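Local coordinates for protein pectate lyase (Bacillus, PDB 3VMV) that probably cleaves the polygalacturonate of plant pectin by lyase chemistry, as a secreted polysaccharide lyase of family 1 folded as a parallel beta-helix, at residues 128-133 with 162-167; 211-216 with 233-238; 243-248 with 307-312. All blocks are in the same frame, centred on the assembly; numbering follows the deposited sequence.

How the contacts relate
All three contacts lie on the parallel beta-helix, in series along the chain and without touching one another. Contacts 1 and 2 each join neighbouring rungs, strand beside strand; their centres are about 16 Å apart, and each mixes buried residues with partly exposed ones. Contact 1 sits nearest the centre of the molecule, about 10 Å from it, and has aliphatic residues on one face and a charged pair before the corner. Contact 2 is richer in arginine and carries a bound sulfate. Contact 3 is the most peripheral, about 19 Å from the centre of the chain to its own centre. It sets a helix N-terminus against a rung, with less buried area and a single hydrogen bond across.

Contact 1 (128-133 with 162-167); sequences DSKNVW and AEYITV
Lys130 and Glu163 lie side by side and point the same way, just before the corners of two neighbouring rungs. Lys130 CE comes 3.3 Å from Glu163 OE1, while Lys130 NZ stands 4.0 Å from the same oxygen, a long salt bridge. The lysine is extended as far as CE and then bends at chi4 (15°), which swings NZ back to Asp128 O, 3.2 Å away and met from above the carbonyl plane. Glu163 has CG anti to its backbone N (chi1 -165°), and from there the extended chain runs alongside Lys130. Its OE2 pairs with Lys193 of the neighbouring strand 192-197, so that salt bridge is the stronger tie and Lys130 adds only a long one.

Next come Asn131 and Tyr164, where both segments turn a corner with positive phi. Their flat groups lie alongside each other, amide and ring planes only 12° apart, with Asn131 CG 4.1 Å from Tyr164 CB. Past the corner, on the next strands, Val132 and Ile165 share one face, and Val132 CB meets Ile165 CG2 at 4.2 Å; Leu99 and Ile194 continue this aliphatic row.

Trp133 and Thr166 take the other face of these strands. Thr166 CG2 touches Trp133 CD1 at 3.9 Å, and Thr166 O sits at the indole edge, in its plane. Trp133 NE1 bonds to Ser168 OG, and Thr166 OG1 is held by the N-terminal chain at Gln5 and Ala8. Backbone bonds run in both directions, among them Thr166 N to Val132 O at 2.9 Å. Parallel in-register pairing, with one corner set beside the next, is the signature of successive rungs in a right-handed parallel beta-helix.

Contact 2 (211-216 with 233-238); sequences IRYADV and SRVGAR. With SO4 (sulfate ion), chain C.
Arg212 and Arg234 lie side by side on neighbouring strands and point the same way, Arg212 extended to NE and Arg234 bent at chi3, their guanidinium planes turned 52° against each other. Arg234 NE lies above one face of the Arg212 group, toward its rim, and Arg212 NH2 comes within 3.3 Å of Arg234 NH1. Both are donors, so no bond joins them; a water accepts from Arg212 NH2 and, weakly, from Arg234 NH1. A sulfate, probably from the crystallisation liquor, takes bonds from Arg234 NH1 to O1 (2.9 Å) and from Arg234 NH2 to O4 (2.8 Å). Asp185 and Gly182 hold the Arg212 group from elsewhere, and Ser271 binds Arg234 NE.

Tyr213 presents a ring face to Val235. The methyl CG2 sits over the centre of that ring, 3.5 Å from its centroid, in a CH-pi contact. Farther on, Asp215 and Arg238 run alongside each other. A bend at chi3 (-58°) places Arg238 NE for a side-on grip: NE to Asp215 OD1 at 2.8 Å and NH1 to Asp215 OD2 at 2.9 Å. Both bonds are nearly straight and lie in the guanidinium plane, yet they reach the carboxylate from above its own plane, the two groups being 36° apart. Behind the arginines, Ile211, on the other face of its strand, packs CG2 on CB of Ala237 in the turn at 3.6 Å.

Arg234 O accepts from Tyr213 N at 3.1 Å and also from Ala237 N, the two arriving from opposite faces of its carbonyl plane. The second bond closes the type I' turn of residues 234-237. Two parallel ladders, shifted by one residue, result where turns of different length in neighbouring rungs of a parallel beta-helix lie side by side.

Contact 3 (243-248 with 307-312); sequences NNYFDN and QSATQA
The chain at Asn243, in the left-handed region of phi and psi, passes the first turn of the helix at residues 309-312 with Asn243 CA 4.4 Å from Ala309 CA, and Asn243 O receives a CA-H...O contact from Ala309. Asn243 carries the polar link. Its ND2 donates to Gln307 O at 2.9 Å. The bond is almost straight, 171° at the hydrogen, and the acceptor lies in the amide plane of Asn243, while the donor is tilted 34° from the plane of the Gln307 carbonyl. An alanine in place of Asn243 would probably leave Gln307 O without this donor and the segment before the helix freer to shift.

That segment leads directly into a capping box: Gln311 N donates to Ser308 OG at 3.0 Å, and Ser308 N to Gln311 OE1 at 2.9 Å. Just inside the cap, Ala309 turns its methyl to the rung, CB lying 3.5 Å from Asn244 O. Tyr245 crosses Thr310 at a slant, with CE1 3.8 Å from Thr310 CG2, and its CB approaches Ala309 O at 3.9 Å.

The Asn244 amide is bonded to Asn221 N and Met218 O, while Phe246 stacks on Phe223 and meets the ring of Phe284. Gln307 reaches His198 and Ser315 through its amide. Helix 309-319 thus begins against the outside of the beta-helix, at the start of strand 245-249, which lies between strands 222-226 and 283-285, with Val283 touching both Ala309 and Tyr245.

Contact 1 (128-133 with 162-167)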
ATOM      1  N   ASP A 128       9.202 -11.450   3.328  1.00 13.72           N
ATOM      2  CA  ASP A 128       9.227 -12.223   2.097  1.00 13.91           C
ATOM      3  C   ASP A 128       7.865 -12.594   1.541  1.00 14.99           C
ATOM      4  O   ASP A 128       7.767 -13.518   0.734  1.00 17.63           O
ATOM      5  CB  ASP A 128      10.106 -13.468   2.275  1.00 14.33           C
ATOM      6  CG  ASP A 128      11.542 -13.111   2.627  1.00 21.15           C
ATOM      7  OD1 ASP A 128      12.346 -12.953   1.689  1.00 20.49           O
ATOM      8  OD2 ASP A 128      11.865 -13.001   3.830  1.00 28.80           O
ATOM      9  N   SER A 129       6.835 -11.820   1.911  1.00 13.83           N
ATOM     10  CA  SER A 129       5.500 -12.036   1.356  1.00 13.73           C
ATOM     11  C   SER A 129       5.535 -11.788  -0.156  1.00 15.25           C
ATOM     12  O   SER A 129       6.292 -10.954  -0.649  1.00 16.86           O
ATOM     13  CB  SER A 129       4.516 -11.063   1.982  1.00 14.03           C
ATOM     14  OG  SER A 129       4.246 -11.409   3.328  1.00 12.04           O
ATOM     15  N   LYS A 130       4.693 -12.508  -0.891  1.00 12.80           N
ATOM     16  CA  LYS A 130       4.605 -12.320  -2.329  1.00 12.88           C
ATOM     17  C   LYS A 130       3.179 -12.489  -2.822  1.00 11.32           C
ATOM     18  O   LYS A 130       2.386 -13.253  -2.227  1.00 11.83           O
ATOM     19  CB  LYS A 130       5.509 -13.324  -3.045  1.00 20.32           C
ATOM     20  CG  LYS A 130       6.993 -13.007  -2.767  1.00 27.53           C
ATOM     21  CD  LYS A 130       7.921 -13.833  -3.629  1.00 32.62           C
ATOM     22  CE  LYS A 130       9.359 -13.572  -3.213  1.00 30.51           C
ATOM     23  NZ  LYS A 130       9.419 -12.889  -1.882  1.00 33.17           N
ATOM     24  N   ASN A 131       2.853 -11.782  -3.905  1.00 13.25           N
ATOM     25  CA  ASN A 131       1.545 -11.913  -4.590  1.00 11.89           C
ATOM     26  C   ASN A 131       0.427 -11.466  -3.681  1.00 10.36           C
ATOM     27  O   ASN A 131      -0.314 -12.256  -3.160  1.00 11.49           O
ATOM     28  CB  ASN A 131       1.321 -13.322  -5.154  1.00 13.50           C
ATOM     29  CG  ASN A 131       2.183 -13.560  -6.363  1.00 17.93           C
ATOM     30  OD1 ASN A 131       1.821 -13.161  -7.488  1.00 19.55           O
ATOM     31  ND2 ASN A 131       3.346 -14.109  -6.146  1.00 14.18           N
ATOM     32  N   VAL A 132       0.395 -10.162  -3.450  1.00 10.49           N
ATOM     33  CA  VAL A 132      -0.541  -9.543  -2.563  1.00  9.23           C
ATOM     34  C   VAL A 132      -1.263  -8.446  -3.318  1.00  9.09           C
ATOM     35  O   VAL A 132      -0.604  -7.631  -3.979  1.00  9.62           O
ATOM     36  CB  VAL A 132       0.209  -8.899  -1.421  1.00  9.73           C
ATOM     37  CG1 VAL A 132      -0.734  -8.151  -0.496  1.00 13.57           C
ATOM     38  CG2 VAL A 132       1.043  -9.934  -0.624  1.00 11.01           C
ATOM     39  N   TRP A 133      -2.587  -8.447  -3.239  1.00  9.88           N
ATOM     40  CA  TRP A 133      -3.418  -7.440  -3.891  1.00  9.19           C
ATOM     41  C   TRP A 133      -4.205  -6.681  -2.811  1.00  9.83           C
ATOM     42  O   TRP A 133      -4.984  -7.306  -2.072  1.00 10.32           O
ATOM     43  CB  TRP A 133      -4.337  -8.176  -4.864  1.00  9.70           C
ATOM     44  CG  TRP A 133      -5.178  -7.270  -5.728  1.00 10.60           C
ATOM     45  CD1 TRP A 133      -4.872  -5.987  -6.086  1.00 11.90           C
ATOM     46  CD2 TRP A 133      -6.398  -7.604  -6.392  1.00 10.05           C
ATOM     47  NE1 TRP A 133      -5.857  -5.479  -6.926  1.00 11.19           N
ATOM     48  CE2 TRP A 133      -6.808  -6.455  -7.112  1.00  8.92           C
ATOM     49  CE3 TRP A 133      -7.208  -8.759  -6.413  1.00 13.16           C
ATOM     50  CZ2 TRP A 133      -7.961  -6.434  -7.886  1.00 12.85           C
ATOM     51  CZ3 TRP A 133      -8.351  -8.748  -7.189  1.00 14.79           C
ATOM     52  CH2 TRP A 133      -8.730  -7.586  -7.891  1.00 16.04           C
ATOM     53  N   ALA A 162       9.388  -8.216   0.313  1.00 12.85           N
ATOM     54  CA  ALA A 162       8.031  -8.358  -0.210  1.00 12.87           C
ATOM     55  C   ALA A 162       8.095  -8.089  -1.711  1.00 13.19           C
ATOM     56  O   ALA A 162       8.802  -7.184  -2.147  1.00 13.01           O
ATOM     57  CB  ALA A 162       7.098  -7.321   0.460  1.00 14.09           C
ATOM     58  N   GLU A 163       7.344  -8.843  -2.513  1.00 13.21           N
ATOM     59  CA  GLU A 163       7.504  -8.755  -3.968  1.00 12.04           C
ATOM     60  C   GLU A 163       6.194  -9.110  -4.627  1.00 11.11           C
ATOM     61  O   GLU A 163       5.448  -9.961  -4.109  1.00 12.63           O
ATOM     62  CB  GLU A 163       8.569  -9.766  -4.449  1.00 14.35           C
ATOM     63  CG  GLU A 163       9.082  -9.543  -5.855  1.00 23.06           C
ATOM     64  CD  GLU A 163      10.335 -10.394  -6.121  1.00 27.06           C
ATOM     65  OE1 GLU A 163      10.621 -11.276  -5.293  1.00 26.84           O
ATOM     66  OE2 GLU A 163      11.026 -10.193  -7.135  1.00 26.90           O
ATOM     67  N   TYR A 164       5.946  -8.522  -5.806  1.00 11.31           N
ATOM     68  CA  TYR A 164       4.773  -8.838  -6.632  1.00 13.75           C
ATOM     69  C   TYR A 164       3.505  -8.371  -5.933  1.00 11.48           C
ATOM     70  O   TYR A 164       2.649  -9.174  -5.535  1.00 10.96           O
ATOM     71  CB  TYR A 164       4.696 -10.356  -7.018  1.00 11.68           C
ATOM     72  CG  TYR A 164       5.867 -10.836  -7.852  1.00 12.25           C
ATOM     73  CD1 TYR A 164       6.000 -10.454  -9.171  1.00 14.68           C
ATOM     74  CD2 TYR A 164       6.834 -11.683  -7.300  1.00 13.72           C
ATOM     75  CE1 TYR A 164       7.084 -10.878  -9.925  1.00 16.30           C
ATOM     76  CE2 TYR A 164       7.904 -12.123  -8.045  1.00 16.72           C
ATOM     77  CZ  TYR A 164       8.012 -11.709  -9.348  1.00 17.45           C
ATOM     78  OH  TYR A 164       9.073 -12.132 -10.105  1.00 20.45           O
ATOM     79  N   ILE A 165       3.383  -7.054  -5.772  1.00 11.09           N
ATOM     80  CA  ILE A 165       2.334  -6.470  -4.942  1.00 10.39           C
ATOM     81  C   ILE A 165       1.610  -5.427  -5.780  1.00  8.90           C
ATOM     82  O   ILE A 165       2.280  -4.646  -6.477  1.00  9.32           O
ATOM     83  CB  ILE A 165       2.956  -5.807  -3.722  1.00 11.57           C
ATOM     84  CG1 ILE A 165       3.897  -6.806  -3.036  1.00 19.26           C
ATOM     85  CG2 ILE A 165       1.852  -5.261  -2.779  1.00 12.19           C
ATOM     86  CD1 ILE A 165       4.599  -6.299  -1.834  1.00 26.86           C
ATOM     87  N   THR A 166       0.272  -5.444  -5.754  1.00  9.78           N
ATOM     88  CA  THR A 166      -0.517  -4.403  -6.423  1.00  7.81           C
ATOM     89  C   THR A 166      -1.414  -3.721  -5.424  1.00  8.30           C
ATOM     90  O   THR A 166      -2.135  -4.397  -4.693  1.00  9.25           O
ATOM     91  CB  THR A 166      -1.350  -4.987  -7.547  1.00  9.04           C
ATOM     92  OG1 THR A 166      -0.490  -5.403  -8.611  1.00 11.00           O
ATOM     93  CG2 THR A 166      -2.312  -3.937  -8.132  1.00 10.91           C
ATOM     94  N   VAL A 167      -1.362  -2.398  -5.422  1.00  9.64           N
ATOM     95  CA  VAL A 167      -2.134  -1.547  -4.543  1.00  8.49           C
ATOM     96  C   VAL A 167      -3.009  -0.713  -5.480  1.00  8.77           C
ATOM     97  O   VAL A 167      -2.494   0.163  -6.196  1.00  9.38           O
ATOM     98  CB  VAL A 167      -1.179  -0.638  -3.789  1.00  9.30           C
ATOM     99  CG1 VAL A 167      -1.916   0.384  -2.895  1.00 10.48           C
ATOM    100  CG2 VAL A 167      -0.232  -1.516  -2.933  1.00 11.02           C
TER

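Contact 2 (211-216 with 233-238)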
ATOM      1  N   ILE A 211      10.378   5.226  -1.573  1.00  8.74           N
ATOM      2  CA  ILE A 211      10.810   4.007  -2.255  1.00 11.24           C
ATOM      3  C   ILE A 211      12.307   3.874  -2.146  1.00 10.01           C
ATOM      4  O   ILE A 211      13.037   4.719  -2.651  1.00 11.17           O
ATOM      5  CB  ILE A 211      10.414   4.000  -3.772  1.00 11.94           C
ATOM      6  CG1 ILE A 211       8.930   4.296  -3.960  1.00 12.37           C
ATOM      7  CG2 ILE A 211      10.758   2.631  -4.418  1.00 11.56           C
ATOM      8  CD1 ILE A 211       8.588   4.608  -5.413  1.00 12.51           C
ATOM      9  N   ARG A 212      12.770   2.777  -1.538  1.00 11.07           N
ATOM     10  CA  ARG A 212      14.181   2.402  -1.559  1.00 11.59           C
ATOM     11  C   ARG A 212      14.387   1.199  -2.466  1.00 11.20           C
ATOM     12  O   ARG A 212      13.704   0.194  -2.285  1.00 11.53           O
ATOM     13  CB  ARG A 212      14.724   2.048  -0.167  1.00 10.98           C
ATOM     14  CG  ARG A 212      14.815   3.223   0.790  1.00 11.77           C
ATOM     15  CD  ARG A 212      15.206   2.660   2.160  1.00 12.72           C
ATOM     16  NE  ARG A 212      15.578   3.678   3.153  1.00 14.06           N
ATOM     17  CZ  ARG A 212      14.739   4.125   4.094  1.00 14.69           C
ATOM     18  NH1 ARG A 212      13.478   3.691   4.157  1.00 14.31           N
ATOM     19  NH2 ARG A 212      15.178   5.025   4.966  1.00 15.86           N
ATOM     20  N   TYR A 213      15.329   1.307  -3.417  1.00 12.91           N
ATOM     21  CA  TYR A 213      15.806   0.170  -4.267  1.00 12.60           C
ATOM     22  C   TYR A 213      14.836  -0.402  -5.285  1.00 13.00           C
ATOM     23  O   TYR A 213      15.261  -0.821  -6.385  1.00 14.00           O
ATOM     24  CB  TYR A 213      16.318  -1.058  -3.436  1.00 15.00           C
ATOM     25  CG  TYR A 213      17.359  -0.715  -2.399  1.00 14.43           C
ATOM     26  CD1 TYR A 213      18.682  -0.441  -2.773  1.00 14.25           C
ATOM     27  CD2 TYR A 213      17.008  -0.619  -1.063  1.00 14.39           C
ATOM     28  CE1 TYR A 213      19.650  -0.084  -1.816  1.00 14.62           C
ATOM     29  CE2 TYR A 213      17.961  -0.271  -0.111  1.00 16.01           C
ATOM     30  CZ  TYR A 213      19.270  -0.009  -0.503  1.00 15.40           C
ATOM     31  OH  TYR A 213      20.208   0.352   0.426  1.00 16.86           O
ATOM     32  N   ALA A 214      13.555  -0.455  -4.915  1.00 10.51           N
ATOM     33  CA  ALA A 214      12.564  -1.223  -5.701  1.00 12.84           C
ATOM     34  C   ALA A 214      12.226  -0.633  -7.073  1.00 11.11           C
ATOM     35  O   ALA A 214      12.325   0.576  -7.268  1.00 12.37           O
ATOM     36  CB  ALA A 214      11.299  -1.342  -4.915  1.00 10.65           C
ATOM     37  N   ASP A 215      11.844  -1.529  -7.994  1.00 10.91           N
ATOM     38  CA  ASP A 215      11.133  -1.130  -9.218  1.00 10.47           C
ATOM     39  C   ASP A 215       9.630  -1.059  -8.930  1.00 11.68           C
ATOM     40  O   ASP A 215       9.001  -2.015  -8.389  1.00 10.84           O
ATOM     41  CB  ASP A 215      11.397  -2.153 -10.320  1.00 11.70           C
ATOM     42  CG  ASP A 215      12.856  -2.119 -10.825  1.00 14.31           C
ATOM     43  OD1 ASP A 215      13.525  -1.099 -10.629  1.00 14.51           O
ATOM     44  OD2 ASP A 215      13.321  -3.147 -11.379  1.00 20.14           O
ATOM     45  N   VAL A 216       9.055   0.088  -9.312  1.00  9.91           N
ATOM     46  CA  VAL A 216       7.678   0.438  -8.992  1.00  6.74           C
ATOM     47  C   VAL A 216       7.019   1.103 -10.201  1.00 10.27           C
ATOM     48  O   VAL A 216       7.661   1.900 -10.888  1.00 10.55           O
ATOM     49  CB  VAL A 216       7.671   1.405  -7.805  1.00 11.76           C
ATOM     50  CG1 VAL A 216       6.282   1.884  -7.501  1.00 11.07           C
ATOM     51  CG2 VAL A 216       8.312   0.742  -6.589  1.00 11.66           C
ATOM     52  N   SER A 233      12.161   8.736  -4.496  1.00 10.25           N
ATOM     53  CA  SER A 233      12.878   7.611  -5.058  1.00  9.78           C
ATOM     54  C   SER A 233      14.334   7.641  -4.630  1.00  9.89           C
ATOM     55  O   SER A 233      15.061   8.602  -4.951  1.00 12.58           O
ATOM     56  CB  SER A 233      12.760   7.667  -6.594  1.00 11.68           C
ATOM     57  OG  SER A 233      13.316   6.511  -7.202  1.00 11.38           O
ATOM     58  N   ARG A 234      14.750   6.581  -3.918  1.00 10.47           N
ATOM     59  CA  ARG A 234      16.027   6.543  -3.210  1.00 12.12           C
ATOM     60  C   ARG A 234      16.836   5.315  -3.570  1.00 10.97           C
ATOM     61  O   ARG A 234      16.264   4.264  -3.880  1.00 11.92           O
ATOM     62  CB  ARG A 234      15.750   6.523  -1.682  1.00 11.93           C
ATOM     63  CG  ARG A 234      15.249   7.888  -1.177  1.00 15.46           C
ATOM     64  CD  ARG A 234      14.409   7.800   0.079  1.00 17.98           C
ATOM     65  NE  ARG A 234      15.245   7.625   1.264  1.00 15.68           N
ATOM     66  CZ  ARG A 234      14.922   8.108   2.453  1.00 15.11           C
ATOM     67  NH1 ARG A 234      15.746   7.896   3.471  1.00 13.30           N
ATOM     68  NH2 ARG A 234      13.791   8.822   2.625  1.00 14.85           N
ATOM     69  N   VAL A 235      18.163   5.436  -3.444  1.00 11.85           N
ATOM     70  CA  VAL A 235      19.120   4.305  -3.566  1.00 13.88           C
ATOM     71  C   VAL A 235      18.776   3.343  -4.685  1.00 13.12           C
ATOM     72  O   VAL A 235      18.592   2.133  -4.498  1.00 14.60           O
ATOM     73  CB  VAL A 235      19.403   3.515  -2.237  1.00 14.81           C
ATOM     74  CG1 VAL A 235      20.307   4.342  -1.331  1.00 21.27           C
ATOM     75  CG2 VAL A 235      18.151   3.105  -1.509  1.00 12.81           C
ATOM     76  N   GLY A 236      18.693   3.914  -5.883  1.00 15.20           N
ATOM     77  CA  GLY A 236      18.585   3.080  -7.072  1.00 14.30           C
ATOM     78  C   GLY A 236      17.191   2.554  -7.376  1.00 17.10           C
ATOM     79  O   GLY A 236      17.042   1.756  -8.308  1.00 15.24           O
ATOM     80  N   ALA A 237      16.186   2.987  -6.622  1.00 12.47           N
ATOM     81  CA  ALA A 237      14.800   2.702  -7.017  1.00 11.29           C
ATOM     82  C   ALA A 237      14.554   3.180  -8.440  1.00 11.52           C
ATOM     83  O   ALA A 237      15.186   4.104  -8.895  1.00 12.44           O
ATOM     84  CB  ALA A 237      13.821   3.410  -6.098  1.00 11.19           C
ATOM     85  N   ARG A 238      13.650   2.507  -9.155  1.00 11.54           N
ATOM     86  CA  ARG A 238      13.206   2.999 -10.473  1.00 11.66           C
ATOM     87  C   ARG A 238      11.704   3.064 -10.467  1.00 10.99           C
ATOM     88  O   ARG A 238      11.052   2.017 -10.256  1.00 11.74           O
ATOM     89  CB  ARG A 238      13.642   2.039 -11.582  1.00 12.64           C
ATOM     90  CG  ARG A 238      15.172   1.987 -11.680  1.00 13.41           C
ATOM     91  CD  ARG A 238      15.636   1.169 -12.873  1.00 13.61           C
ATOM     92  NE  ARG A 238      15.113  -0.193 -12.809  1.00 13.22           N
ATOM     93  CZ  ARG A 238      15.420  -1.102 -13.730  1.00 16.01           C
ATOM     94  NH1 ARG A 238      14.932  -2.311 -13.671  1.00 17.55           N
ATOM     95  NH2 ARG A 238      16.191  -0.754 -14.756  1.00 20.48           N
TER
HETATM   96  S   SO4 C 402      13.257   9.090   6.307  1.00 29.14           S
HETATM   97  O1  SO4 C 402      14.501   8.341   6.008  1.00 32.29           O
HETATM   98  O2  SO4 C 402      12.243   8.147   6.786  1.00 30.11           O
HETATM   99  O3  SO4 C 402      13.539  10.110   7.318  1.00 39.49           O
HETATM  100  O4  SO4 C 402      12.733   9.733   5.088  1.00 20.97           O
HETATM  101  O   HOH W   1      17.861   6.250   4.955  1.00 18.21           O

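Contact 3 (243-248 with 307-312)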
ATOM      1  N   ASN A 243       0.793   8.856 -16.364  1.00 11.62           N
ATOM      2  CA  ASN A 243      -0.617   9.258 -16.464  1.00  9.96           C
ATOM      3  C   ASN A 243      -1.306   9.402 -15.114  1.00  9.38           C
ATOM      4  O   ASN A 243      -2.422   8.919 -14.896  1.00 10.06           O
ATOM      5  CB  ASN A 243      -1.410   8.303 -17.386  1.00  9.79           C
ATOM      6  CG  ASN A 243      -0.950   8.358 -18.830  1.00 12.16           C
ATOM      7  OD1 ASN A 243       0.176   8.819 -19.167  1.00 12.16           O
ATOM      8  ND2 ASN A 243      -1.814   7.859 -19.718  1.00 11.69           N
ATOM      9  N   ASN A 244      -0.621  10.059 -14.190  1.00  9.65           N
ATOM     10  CA  ASN A 244      -1.213  10.424 -12.913  1.00  7.13           C
ATOM     11  C   ASN A 244      -1.635  11.870 -12.909  1.00  9.29           C
ATOM     12  O   ASN A 244      -1.094  12.662 -13.670  1.00 10.40           O
ATOM     13  CB  ASN A 244      -0.217  10.221 -11.755  1.00  9.20           C
ATOM     14  CG  ASN A 244       0.316   8.802 -11.650  1.00  9.18           C
ATOM     15  OD1 ASN A 244      -0.313   7.940 -11.040  1.00  9.03           O
ATOM     16  ND2 ASN A 244       1.484   8.564 -12.219  1.00 10.12           N
ATOM     17  N   TYR A 245      -2.569  12.200 -12.022  1.00 11.01           N
ATOM     18  CA  TYR A 245      -3.041  13.562 -11.862  1.00  9.44           C
ATOM     19  C   TYR A 245      -2.582  14.099 -10.512  1.00 10.19           C
ATOM     20  O   TYR A 245      -2.829  13.434  -9.499  1.00  9.98           O
ATOM     21  CB  TYR A 245      -4.582  13.605 -11.986  1.00 10.11           C
ATOM     22  CG  TYR A 245      -5.118  14.963 -12.254  1.00 15.04           C
ATOM     23  CD1 TYR A 245      -5.329  15.333 -13.569  1.00 17.76           C
ATOM     24  CD2 TYR A 245      -5.395  15.869 -11.244  1.00 22.07           C
ATOM     25  CE1 TYR A 245      -5.788  16.537 -13.907  1.00 23.91           C
ATOM     26  CE2 TYR A 245      -5.882  17.187 -11.622  1.00 15.86           C
ATOM     27  CZ  TYR A 245      -6.045  17.442 -12.958  1.00 19.86           C
ATOM     28  OH  TYR A 245      -6.485  18.650 -13.454  1.00 25.77           O
ATOM     29  N   PHE A 246      -1.892  15.257 -10.507  1.00  9.35           N
ATOM     30  CA  PHE A 246      -1.431  15.831  -9.259  1.00  8.76           C
ATOM     31  C   PHE A 246      -2.029  17.229  -9.106  1.00 13.44           C
ATOM     32  O   PHE A 246      -1.956  18.032 -10.036  1.00 14.17           O
ATOM     33  CB  PHE A 246       0.089  16.045  -9.328  1.00 11.13           C
ATOM     34  CG  PHE A 246       0.903  14.790  -9.462  1.00 10.75           C
ATOM     35  CD1 PHE A 246       1.476  14.190  -8.334  1.00  9.71           C
ATOM     36  CD2 PHE A 246       1.103  14.187 -10.710  1.00 10.46           C
ATOM     37  CE1 PHE A 246       2.263  13.046  -8.449  1.00 10.97           C
ATOM     38  CE2 PHE A 246       1.908  13.062 -10.834  1.00  8.89           C
ATOM     39  CZ  PHE A 246       2.482  12.459  -9.725  1.00 10.31           C
ATOM     40  N   ASP A 247      -2.574  17.533  -7.923  1.00 10.10           N
ATOM     41  CA  ASP A 247      -3.118  18.857  -7.647  1.00 11.39           C
ATOM     42  C   ASP A 247      -2.549  19.286  -6.298  1.00 12.31           C
ATOM     43  O   ASP A 247      -2.828  18.630  -5.282  1.00 11.43           O
ATOM     44  CB  ASP A 247      -4.649  18.759  -7.563  1.00 14.01           C
ATOM     45  CG  ASP A 247      -5.323  20.069  -7.108  1.00 18.15           C
ATOM     46  OD1 ASP A 247      -6.553  20.061  -7.000  1.00 23.10           O
ATOM     47  OD2 ASP A 247      -4.664  21.101  -6.892  1.00 21.30           O
ATOM     48  N   ASN A 248      -1.789  20.386  -6.290  1.00 10.96           N
ATOM     49  CA  ASN A 248      -1.307  20.988  -5.050  1.00 13.14           C
ATOM     50  C   ASN A 248      -0.443  20.000  -4.311  1.00 13.04           C
ATOM     51  O   ASN A 248      -0.684  19.703  -3.121  1.00 12.75           O
ATOM     52  CB  ASN A 248      -2.477  21.453  -4.175  1.00 13.17           C
ATOM     53  CG  ASN A 248      -2.023  22.272  -2.975  1.00 16.97           C
ATOM     54  OD1 ASN A 248      -2.689  22.273  -1.922  1.00 23.51           O
ATOM     55  ND2 ASN A 248      -0.909  22.955  -3.110  1.00 17.32           N
ATOM     56  N   GLN A 307      -5.501   4.609 -18.588  1.00  9.85           N
ATOM     57  CA  GLN A 307      -6.321   5.761 -19.007  1.00 10.70           C
ATOM     58  C   GLN A 307      -5.483   7.026 -19.117  1.00 11.44           C
ATOM     59  O   GLN A 307      -4.349   7.071 -18.670  1.00 11.82           O
ATOM     60  CB  GLN A 307      -7.398   6.013 -17.956  1.00 10.98           C
ATOM     61  CG  GLN A 307      -8.342   4.849 -17.713  1.00 12.54           C
ATOM     62  CD  GLN A 307      -9.352   5.244 -16.640  1.00 14.79           C
ATOM     63  OE1 GLN A 307      -9.006   5.358 -15.474  1.00 13.67           O
ATOM     64  NE2 GLN A 307     -10.536   5.608 -17.062  1.00 18.74           N
ATOM     65  N   SER A 308      -6.044   8.085 -19.704  1.00 10.56           N
ATOM     66  CA  SER A 308      -5.369   9.368 -19.581  1.00  9.71           C
ATOM     67  C   SER A 308      -5.416   9.814 -18.112  1.00 10.24           C
ATOM     68  O   SER A 308      -6.209   9.294 -17.313  1.00 11.65           O
ATOM     69  CB  SER A 308      -6.072  10.410 -20.445  1.00 13.83           C
ATOM     70  OG  SER A 308      -7.346  10.747 -19.896  1.00 15.12           O
ATOM     71  N   ALA A 309      -4.568  10.770 -17.765  1.00 10.48           N
ATOM     72  CA  ALA A 309      -4.558  11.283 -16.390  1.00 10.90           C
ATOM     73  C   ALA A 309      -5.910  11.852 -16.009  1.00 10.16           C
ATOM     74  O   ALA A 309      -6.344  11.677 -14.863  1.00 10.99           O
ATOM     75  CB  ALA A 309      -3.463  12.352 -16.237  1.00  9.04           C
ATOM     76  N   THR A 310      -6.573  12.554 -16.912  1.00 11.56           N
ATOM     77  CA  THR A 310      -7.845  13.170 -16.537  1.00 11.75           C
ATOM     78  C   THR A 310      -8.963  12.158 -16.472  1.00 13.41           C
ATOM     79  O   THR A 310      -9.858  12.278 -15.639  1.00 12.94           O
ATOM     80  CB  THR A 310      -8.210  14.328 -17.470  1.00 13.56           C
ATOM     81  OG1 THR A 310      -8.232  13.858 -18.834  1.00 17.19           O
ATOM     82  CG2 THR A 310      -7.188  15.478 -17.326  1.00 16.28           C
ATOM     83  N   GLN A 311      -8.915  11.122 -17.314  1.00 12.29           N
ATOM     84  CA  GLN A 311      -9.900  10.060 -17.186  1.00 11.46           C
ATOM     85  C   GLN A 311      -9.677   9.337 -15.878  1.00 12.13           C
ATOM     86  O   GLN A 311     -10.643   8.972 -15.187  1.00 12.94           O
ATOM     87  CB  GLN A 311      -9.719   9.068 -18.328  1.00 12.81           C
ATOM     88  CG  GLN A 311     -10.211   9.601 -19.674  1.00 17.68           C
ATOM     89  CD  GLN A 311      -9.631   8.832 -20.875  1.00 23.31           C
ATOM     90  OE1 GLN A 311      -8.775   7.940 -20.739  1.00 18.02           O
ATOM     91  NE2 GLN A 311     -10.095   9.197 -22.069  1.00 26.86           N
ATOM     92  N   ALA A 312      -8.419   9.112 -15.530  1.00 11.59           N
ATOM     93  CA  ALA A 312      -8.146   8.462 -14.262  1.00 12.17           C
ATOM     94  C   ALA A 312      -8.631   9.270 -13.072  1.00 11.56           C
ATOM     95  O   ALA A 312      -9.170   8.703 -12.113  1.00 12.49           O
ATOM     96  CB  ALA A 312      -6.669   8.161 -14.141  1.00 13.20           C
TER